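SusD superfamily protein (PDB 3MCX) is of uncharacterised function but, as a SusD-family protein of the Bacteroides outer membrane, probably binds glycans for uptake, and binds zinc ions in the crystal. Local coordinates at residues G65-Y71 with D80-I84; Y261-S265 with D345-I351. All blocks are in the same frame, centred on the assembly; numbering follows the deposited sequence. Where two conformers were deposited one is given.

Interaction 1 (G65-Y71 with D80-I84)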
ATOM      1  N   GLY A  65       3.758   1.896  21.132  1.00  5.54           N
ATOM      2  CA  GLY A  65       2.782   2.982  21.052  1.00  5.79           C
ATOM      3  C   GLY A  65       3.285   4.196  20.294  1.00  5.71           C
ATOM      4  O   GLY A  65       2.590   5.209  20.280  1.00  6.22           O
ATOM      5  N   LYS A  66       4.469   4.077  19.688  1.00  5.22           N
ATOM      6  CA  LYS A  66       5.106   5.174  18.964  0.50  5.63           C
ATOM      7  C   LYS A  66       5.401   4.724  17.536  1.00  5.99           C
ATOM      8  O   LYS A  66       5.252   3.545  17.191  1.00  5.47           O
ATOM      9  CB  LYS A  66       6.345   5.665  19.729  0.50  5.70           C
ATOM     10  CG  LYS A  66       6.026   6.273  21.109  0.50  6.01           C
ATOM     11  CD  LYS A  66       5.409   7.681  21.028  0.50  5.98           C
ATOM     12  CE  LYS A  66       4.992   8.239  22.386  0.50  6.52           C
ATOM     13  NZ  LYS A  66       3.645   7.716  22.747  0.50  8.00           N
ATOM     14  N   ARG A  67       5.791   5.651  16.685  1.00  5.52           N
ATOM     15  CA  ARG A  67       5.736   5.398  15.254  1.00  5.83           C
ATOM     16  C   ARG A  67       6.875   4.534  14.728  1.00  6.08           C
ATOM     17  O   ARG A  67       8.044   4.648  15.155  1.00  6.45           O
ATOM     18  CB  ARG A  67       5.651   6.698  14.453  1.00  6.10           C
ATOM     19  CG  ARG A  67       6.913   7.526  14.379  1.00  6.83           C
ATOM     20  CD  ARG A  67       6.682   8.856  13.574  1.00  7.67           C
ATOM     21  NE  ARG A  67       5.898   9.760  14.396  1.00  6.07           N
ATOM     22  CZ  ARG A  67       6.362  10.645  15.262  1.00  6.76           C
ATOM     23  NH1 ARG A  67       7.669  10.934  15.328  1.00  7.28           N
ATOM     24  NH2 ARG A  67       5.526  11.286  16.056  1.00  7.16           N
ATOM     25  N   VAL A  68       6.475   3.641  13.828  1.00  5.42           N
ATOM     26  CA  VAL A  68       7.335   2.831  12.964  1.00  6.62           C
ATOM     27  C   VAL A  68       8.031   1.660  13.663  1.00  6.11           C
ATOM     28  O   VAL A  68       7.916   0.480  13.234  1.00  6.68           O
ATOM     29  CB  VAL A  68       8.380   3.658  12.173  1.00  5.95           C
ATOM     30  CG1 VAL A  68       9.220   2.715  11.261  1.00  6.66           C
ATOM     31  CG2 VAL A  68       7.709   4.745  11.307  1.00  6.91           C
ATOM     32  N   SER A  69       8.744   1.937  14.730  1.00  6.02           N
ATOM     33  CA  SER A  69       9.617   0.929  15.295  1.00  5.58           C
ATOM     34  C   SER A  69       8.919  -0.368  15.749  1.00  6.26           C
ATOM     35  O   SER A  69       9.510  -1.433  15.595  1.00  6.27           O
ATOM     36  CB  SER A  69      10.590   1.490  16.348  1.00  6.24           C
ATOM     37  OG  SER A  69       9.951   1.997  17.504  1.00  6.24           O
ATOM     38  N   PRO A  70       7.717  -0.310  16.340  1.00  5.82           N
ATOM     39  CA  PRO A  70       7.116  -1.586  16.727  1.00  5.96           C
ATOM     40  C   PRO A  70       6.786  -2.498  15.555  1.00  5.89           C
ATOM     41  O   PRO A  70       6.794  -3.724  15.721  1.00  5.71           O
ATOM     42  CB  PRO A  70       5.842  -1.148  17.457  1.00  5.47           C
ATOM     43  CG  PRO A  70       6.168   0.256  17.992  1.00  5.84           C
ATOM     44  CD  PRO A  70       6.938   0.841  16.856  1.00  5.82           C
ATOM     45  N   TYR A  71       6.450  -1.930  14.393  1.00  5.96           N
ATOM     46  CA  TYR A  71       6.303  -2.707  13.166  1.00  5.51           C
ATOM     47  C   TYR A  71       7.660  -3.251  12.689  1.00  6.27           C
ATOM     48  O   TYR A  71       7.836  -4.457  12.438  1.00  6.54           O
ATOM     49  CB  TYR A  71       5.716  -1.868  12.071  1.00  6.30           C
ATOM     50  CG  TYR A  71       4.283  -1.412  12.244  1.00  6.22           C
ATOM     51  CD1 TYR A  71       3.310  -2.189  12.831  1.00  6.34           C
ATOM     52  CD2 TYR A  71       3.883  -0.218  11.697  1.00  7.63           C
ATOM     53  CE1 TYR A  71       1.973  -1.755  12.897  1.00  6.04           C
ATOM     54  CE2 TYR A  71       2.542   0.230  11.758  1.00  6.71           C
ATOM     55  CZ  TYR A  71       1.605  -0.541  12.338  1.00  6.74           C
ATOM     56  OH  TYR A  71       0.326  -0.068  12.394  1.00  7.05           O
ATOM     57  N   ASP A  80      -1.267  -1.803  21.558  1.00  5.11           N
ATOM     58  CA  ASP A  80      -0.668  -0.593  20.962  1.00  4.61           C
ATOM     59  C   ASP A  80      -1.750   0.267  20.303  1.00  4.51           C
ATOM     60  O   ASP A  80      -2.363  -0.132  19.312  1.00  5.43           O
ATOM     61  CB  ASP A  80       0.409  -1.020  19.981  1.00  5.81           C
ATOM     62  CG  ASP A  80       1.311   0.111  19.532  1.00  6.06           C
ATOM     63  OD1 ASP A  80       0.746   1.190  19.190  1.00  6.29           O
ATOM     64  OD2 ASP A  80       2.555  -0.091  19.467  1.00  5.85           O
ATOM     65  N   ASN A  81      -2.012   1.442  20.863  1.00  4.68           N
ATOM     66  CA  ASN A  81      -3.083   2.255  20.331  1.00  4.91           C
ATOM     67  C   ASN A  81      -2.766   2.806  18.943  1.00  5.80           C
ATOM     68  O   ASN A  81      -3.560   2.698  18.024  1.00  5.64           O
ATOM     69  CB  ASN A  81      -3.417   3.394  21.281  1.00  4.86           C
ATOM     70  CG  ASN A  81      -4.646   4.155  20.840  1.00  6.08           C
ATOM     71  OD1 ASN A  81      -5.767   3.610  20.881  1.00  8.10           O
ATOM     72  ND2 ASN A  81      -4.457   5.407  20.419  1.00  5.88           N
ATOM     73  N   LEU A  82      -1.593   3.421  18.807  1.00  5.58           N
ATOM     74  CA  LEU A  82      -1.193   3.992  17.551  1.00  5.48           C
ATOM     75  C   LEU A  82      -1.128   2.980  16.424  1.00  5.49           C
ATOM     76  O   LEU A  82      -1.516   3.267  15.283  1.00  6.52           O
ATOM     77  CB  LEU A  82       0.142   4.714  17.695  1.00  6.28           C
ATOM     78  CG  LEU A  82       0.598   5.539  16.503  1.00  6.80           C
ATOM     79  CD1 LEU A  82      -0.145   6.870  16.439  1.00  7.91           C
ATOM     80  CD2 LEU A  82       2.131   5.792  16.526  1.00  7.17           C
ATOM     81  N   ASN A  83      -0.624   1.789  16.735  1.00  5.37           N
ATOM     82  CA  ASN A  83      -0.262   0.855  15.687  1.00  5.91           C
ATOM     83  C   ASN A  83      -1.177  -0.318  15.485  1.00  5.68           C
ATOM     84  O   ASN A  83      -1.065  -1.008  14.475  1.00  6.18           O
ATOM     85  CB  ASN A  83       1.152   0.375  15.971  1.00  6.50           C
ATOM     86  CG  ASN A  83       2.155   1.515  15.922  1.00  5.50           C
ATOM     87  OD1 ASN A  83       2.104   2.310  14.986  1.00  7.03           O
ATOM     88  ND2 ASN A  83       3.048   1.602  16.901  1.00  6.04           N
ATOM     89  N   ILE A  84      -2.078  -0.551  16.419  1.00  4.95           N
ATOM     90  CA  ILE A  84      -3.005  -1.689  16.345  1.00  5.56           C
ATOM     91  C   ILE A  84      -4.449  -1.245  16.517  1.00  5.69           C
ATOM     92  O   ILE A  84      -5.270  -1.479  15.616  1.00  5.88           O
ATOM     93  CB  ILE A  84      -2.629  -2.760  17.374  1.00  5.46           C
ATOM     94  CG1 ILE A  84      -1.252  -3.385  17.078  1.00  6.43           C
ATOM     95  CG2 ILE A  84      -3.700  -3.865  17.478  1.00  6.01           C
ATOM     96  CD1 ILE A  84      -1.148  -4.152  15.748  1.00  6.03           C
TER
HETATM   97  O   HOH W   1       3.807   3.384  13.131  1.00  6.86           O

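Interaction 2 (Y261-S265 with D345-I351)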
ATOM      1  N   TYR A 261      -6.678  13.186  -2.729  1.00  6.70           N
ATOM      2  CA  TYR A 261      -6.324  14.605  -2.775  1.00  7.38           C
ATOM      3  C   TYR A 261      -6.154  15.144  -1.366  1.00  8.33           C
ATOM      4  O   TYR A 261      -7.056  14.980  -0.507  1.00  8.81           O
ATOM      5  CB  TYR A 261      -7.426  15.364  -3.489  1.00  7.88           C
ATOM      6  CG  TYR A 261      -7.188  16.839  -3.662  1.00  6.82           C
ATOM      7  CD1 TYR A 261      -6.078  17.308  -4.334  1.00  7.07           C
ATOM      8  CD2 TYR A 261      -8.089  17.788  -3.149  1.00  8.18           C
ATOM      9  CE1 TYR A 261      -5.871  18.664  -4.494  1.00  6.36           C
ATOM     10  CE2 TYR A 261      -7.893  19.151  -3.320  1.00 10.12           C
ATOM     11  CZ  TYR A 261      -6.782  19.585  -3.996  1.00  7.92           C
ATOM     12  OH  TYR A 261      -6.589  20.946  -4.169  1.00  9.86           O
ATOM     13  N   ILE A 262      -5.022  15.816  -1.146  1.00  7.60           N
ATOM     14  CA  ILE A 262      -4.644  16.414   0.120  1.00  7.95           C
ATOM     15  C   ILE A 262      -4.316  17.877  -0.080  1.00  8.66           C
ATOM     16  O   ILE A 262      -3.623  18.268  -1.031  1.00  7.84           O
ATOM     17  CB  ILE A 262      -3.374  15.727   0.689  1.00  6.86           C
ATOM     18  CG1 ILE A 262      -3.596  14.221   0.925  1.00  7.55           C
ATOM     19  CG2 ILE A 262      -2.821  16.455   1.937  1.00  9.12           C
ATOM     20  CD1 ILE A 262      -4.612  13.903   2.013  1.00  8.80           C
ATOM     21  N   THR A 263      -4.827  18.714   0.815  1.00  9.19           N
ATOM     22  CA  THR A 263      -4.301  20.062   1.008  1.00 10.73           C
ATOM     23  C   THR A 263      -4.233  20.350   2.511  1.00 10.87           C
ATOM     24  O   THR A 263      -4.664  19.533   3.333  1.00  9.87           O
ATOM     25  CB  THR A 263      -5.158  21.154   0.341  1.00 11.41           C
ATOM     26  OG1 THR A 263      -6.372  21.290   1.079  1.00 12.72           O
ATOM     27  CG2 THR A 263      -5.454  20.803  -1.146  1.00 13.01           C
ATOM     28  N   LEU A 264      -3.681  21.515   2.876  1.00 11.79           N
ATOM     29  CA  LEU A 264      -3.641  21.889   4.297  1.00 13.76           C
ATOM     30  C   LEU A 264      -5.033  22.205   4.891  1.00 16.34           C
ATOM     31  O   LEU A 264      -5.169  22.322   6.120  1.00 16.97           O
ATOM     32  CB  LEU A 264      -2.685  23.067   4.518  1.00 13.11           C
ATOM     33  CG  LEU A 264      -1.194  22.749   4.356  1.00 13.78           C
ATOM     34  CD1 LEU A 264      -0.344  23.961   4.741  1.00 15.13           C
ATOM     35  CD2 LEU A 264      -0.751  21.501   5.153  1.00 12.66           C
ATOM     36  N   SER A 265      -6.059  22.313   4.037  1.00 18.35           N
ATOM     37  CA  SER A 265      -7.439  22.548   4.490  0.50 19.41           C
ATOM     38  C   SER A 265      -8.230  21.256   4.670  1.00 20.65           C
ATOM     39  O   SER A 265      -9.108  21.179   5.540  1.00 22.18           O
ATOM     40  CB  SER A 265      -8.176  23.477   3.520  0.50 19.45           C
ATOM     41  OG  SER A 265      -7.498  24.705   3.392  0.50 19.42           O
ATOM     42  N   ASP A 345       6.943  21.070   1.491  1.00 10.23           N
ATOM     43  CA  ASP A 345       5.934  20.779   2.596  0.60  9.62           C
ATOM     44  C   ASP A 345       5.251  19.492   2.292  1.00  8.23           C
ATOM     45  O   ASP A 345       4.183  19.359   1.663  1.00  8.12           O
ATOM     46  CB  ASP A 345       4.906  21.828   3.100  0.60 10.31           C
ATOM     47  CG  ASP A 345       4.124  21.355   4.437  0.60 10.60           C
ATOM     48  OD1 ASP A 345       4.463  20.269   5.065  0.60  3.54           O
ATOM     49  OD2 ASP A 345       3.149  22.102   4.855  0.60 12.02           O
ATOM     50  N   PRO A 346       5.904  18.460   2.851  1.00  7.77           N
ATOM     51  CA  PRO A 346       5.388  17.122   2.654  1.00  7.54           C
ATOM     52  C   PRO A 346       3.938  16.884   3.048  1.00  7.48           C
ATOM     53  O   PRO A 346       3.312  15.967   2.510  1.00  6.65           O
ATOM     54  CB  PRO A 346       6.341  16.263   3.507  1.00  7.35           C
ATOM     55  CG  PRO A 346       7.616  17.021   3.477  1.00  8.94           C
ATOM     56  CD  PRO A 346       7.195  18.445   3.572  1.00  8.82           C
ATOM     57  N   LYS A 347       3.442  17.654   4.007  1.00  6.64           N
ATOM     58  CA  LYS A 347       2.061  17.491   4.467  1.00  6.89           C
ATOM     59  C   LYS A 347       1.028  17.756   3.387  1.00  7.51           C
ATOM     60  O   LYS A 347      -0.152  17.406   3.564  1.00  8.28           O
ATOM     61  CB  LYS A 347       1.801  18.381   5.680  1.00  7.59           C
ATOM     62  CG  LYS A 347       2.550  17.935   6.895  1.00  8.14           C
ATOM     63  CD  LYS A 347       2.154  18.735   8.133  1.00 12.45           C
ATOM     64  CE  LYS A 347       2.572  20.150   8.057  1.00 16.07           C
ATOM     65  NZ  LYS A 347       4.051  20.322   8.062  1.00 20.85           N
ATOM     66  N   THR A 348       1.431  18.423   2.310  1.00  7.23           N
ATOM     67  CA  THR A 348       0.547  18.679   1.182  1.00  7.94           C
ATOM     68  C   THR A 348       0.560  17.619   0.080  1.00  7.08           C
ATOM     69  O   THR A 348      -0.208  17.740  -0.883  1.00  7.98           O
ATOM     70  CB  THR A 348       0.866  20.046   0.519  1.00  8.21           C
ATOM     71  OG1 THR A 348       2.162  19.977  -0.123  1.00  9.25           O
ATOM     72  CG2 THR A 348       0.789  21.182   1.550  1.00  7.69           C
ATOM     73  N   ASN A 349       1.442  16.632   0.178  1.00  6.85           N
ATOM     74  CA  ASN A 349       1.568  15.598  -0.836  1.00  6.25           C
ATOM     75  C   ASN A 349       0.275  14.806  -0.912  1.00  7.25           C
ATOM     76  O   ASN A 349      -0.277  14.359   0.115  1.00  6.48           O
ATOM     77  CB  ASN A 349       2.748  14.659  -0.540  1.00  6.90           C
ATOM     78  CG  ASN A 349       3.461  14.174  -1.791  1.00  6.97           C
ATOM     79  OD1 ASN A 349       4.530  14.699  -2.120  1.00  7.14           O
ATOM     80  ND2 ASN A 349       2.870  13.192  -2.511  1.00  7.35           N
ATOM     81  N   ASN A 350      -0.191  14.571  -2.130  1.00  7.05           N
ATOM     82  CA  ASN A 350      -1.280  13.614  -2.333  1.00  7.44           C
ATOM     83  C   ASN A 350      -0.835  12.198  -1.963  1.00  7.99           C
ATOM     84  O   ASN A 350       0.360  11.916  -1.795  1.00  7.28           O
ATOM     85  CB  ASN A 350      -1.760  13.635  -3.776  1.00  7.43           C
ATOM     86  CG  ASN A 350      -2.734  14.749  -4.064  1.00  7.29           C
ATOM     87  OD1 ASN A 350      -3.012  15.624  -3.223  1.00  6.78           O
ATOM     88  ND2 ASN A 350      -3.219  14.774  -5.315  1.00  7.80           N
ATOM     89  N   ILE A 351      -1.796  11.299  -1.844  1.00  7.22           N
ATOM     90  CA  ILE A 351      -1.552   9.907  -1.504  1.00  7.85           C
ATOM     91  C   ILE A 351      -1.903   9.027  -2.708  1.00  8.31           C
ATOM     92  O   ILE A 351      -3.081   8.685  -2.941  1.00  8.44           O
ATOM     93  CB  ILE A 351      -2.381   9.433  -0.286  1.00  6.71           C
ATOM     94  CG1 ILE A 351      -2.314  10.435   0.890  1.00  8.92           C
ATOM     95  CG2 ILE A 351      -1.849   8.085   0.138  1.00  9.10           C
ATOM     96  CD1 ILE A 351      -3.106   9.934   2.130  1.00 10.09           C
TER

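Interaction 1 (G65-Y71 with D80-I84)
The N-cap of the long helix 81-106 is where D80 and N83 take hold of the segment 65-71, a loop running into the short helix 69-72. D80 OD1 caps its own helix by accepting from N83 N at 2.9 Å, while D80 OD2 turns to the loop and receives G65 N at 2.9 Å. That N-H comes from above the carboxylate plane, 56° out of it; N83 ND2 reaches the same OD2 from the opposite face, on the syn side. D80 CG stands anti to the backbone N (chi1 -167°), which puts the carboxylate where OD1 can meet N83 N and OD2 can face G65.

N83 ND2 also donates to K66 O at 3.0 Å, nearly straight and in the plane of the N83 amide, though it meets the K66 carbonyl from above its plane; N83 OD1 accepts from a water held by V68 N. In this helix-rich SusD-like fold, these side-chain-to-backbone bonds tie the start of helix 81-106 to the segment that precedes it. With D80 replaced by alanine, G65 N and N83 N are likely to lose their acceptor, and the N83 amide one of the bonds that fixes its rotation.

At the ND2 end, P70 crosses N83 at about a right angle, its CG 3.6 Å from N83 ND2. On that same side of the amide the Y71 ring turns one face to N83 CG, and Y71 OH donates to N83 O at 2.7 Å, on a lone pair; N44 also bonds to this hydroxyl. L82 CD2 rests on the K66-R67 peptide, 3.6 Å from K66 C.

Interaction 2 (Y261-S265 with D345-I351)
I262 presses both branches of its side chain, CG1 anti to the carbonyl carbon (chi1 -60°), against the backbone of 347-349, and this is the tight half of the contact. Its CG2 lies 3.3 Å from K347 O and its CG1 3.4 Å from N349 O, while CG1 also meets I351 CG1 at 4.0 Å; S36 of helix 21-36 touches both isoleucines. Beside them I262 N donates to N350 OD1 at 2.9 Å, fairly straight but from above the carbonyl plane, 47° out of it. The other end of that amide, ND2, is bonded to E259 and lies at the edge of the Y261 ring. I262 O and T348 O, two acceptors 3.5 Å apart, are both bonded by K341 NZ, whose ammonium probably offsets their repulsion.

The contact joins the loop after strand 256-260 to the loop before strand 351-355 and its first residue. A 3-10 turn at 346-348 is opened by an Asx turn: in the conformer described, D345 OD1 accepts from K347 N and, as a salt bridge, from K347 NZ.

Toward solvent the fit is looser. The exposed L264 lays CG 3.8 Å from T348 CG2, and no hydrogen bond crosses here.

Overall arrangement
Interactions 1 and 2 follow one another along the chain, their centres 23 Å apart and nearest atoms about 11 Å apart. Both are away from the zinc sites, among them the one formed by E315, E319 and H330. They differ in reach: 65-71 and 80-84 are close neighbours in sequence at a helix start, whereas 261-265 and 345-351 bring together loops 80 residues apart. Helix 276-279 touches both, through V279 on R67 and V68 in interaction 1 and M278 on K347 in interaction 2. A glycerol lies about 3 Å from the R67 side chain and an acetate about 4 Å from that of Y261, both probably from the crystallisation liquor.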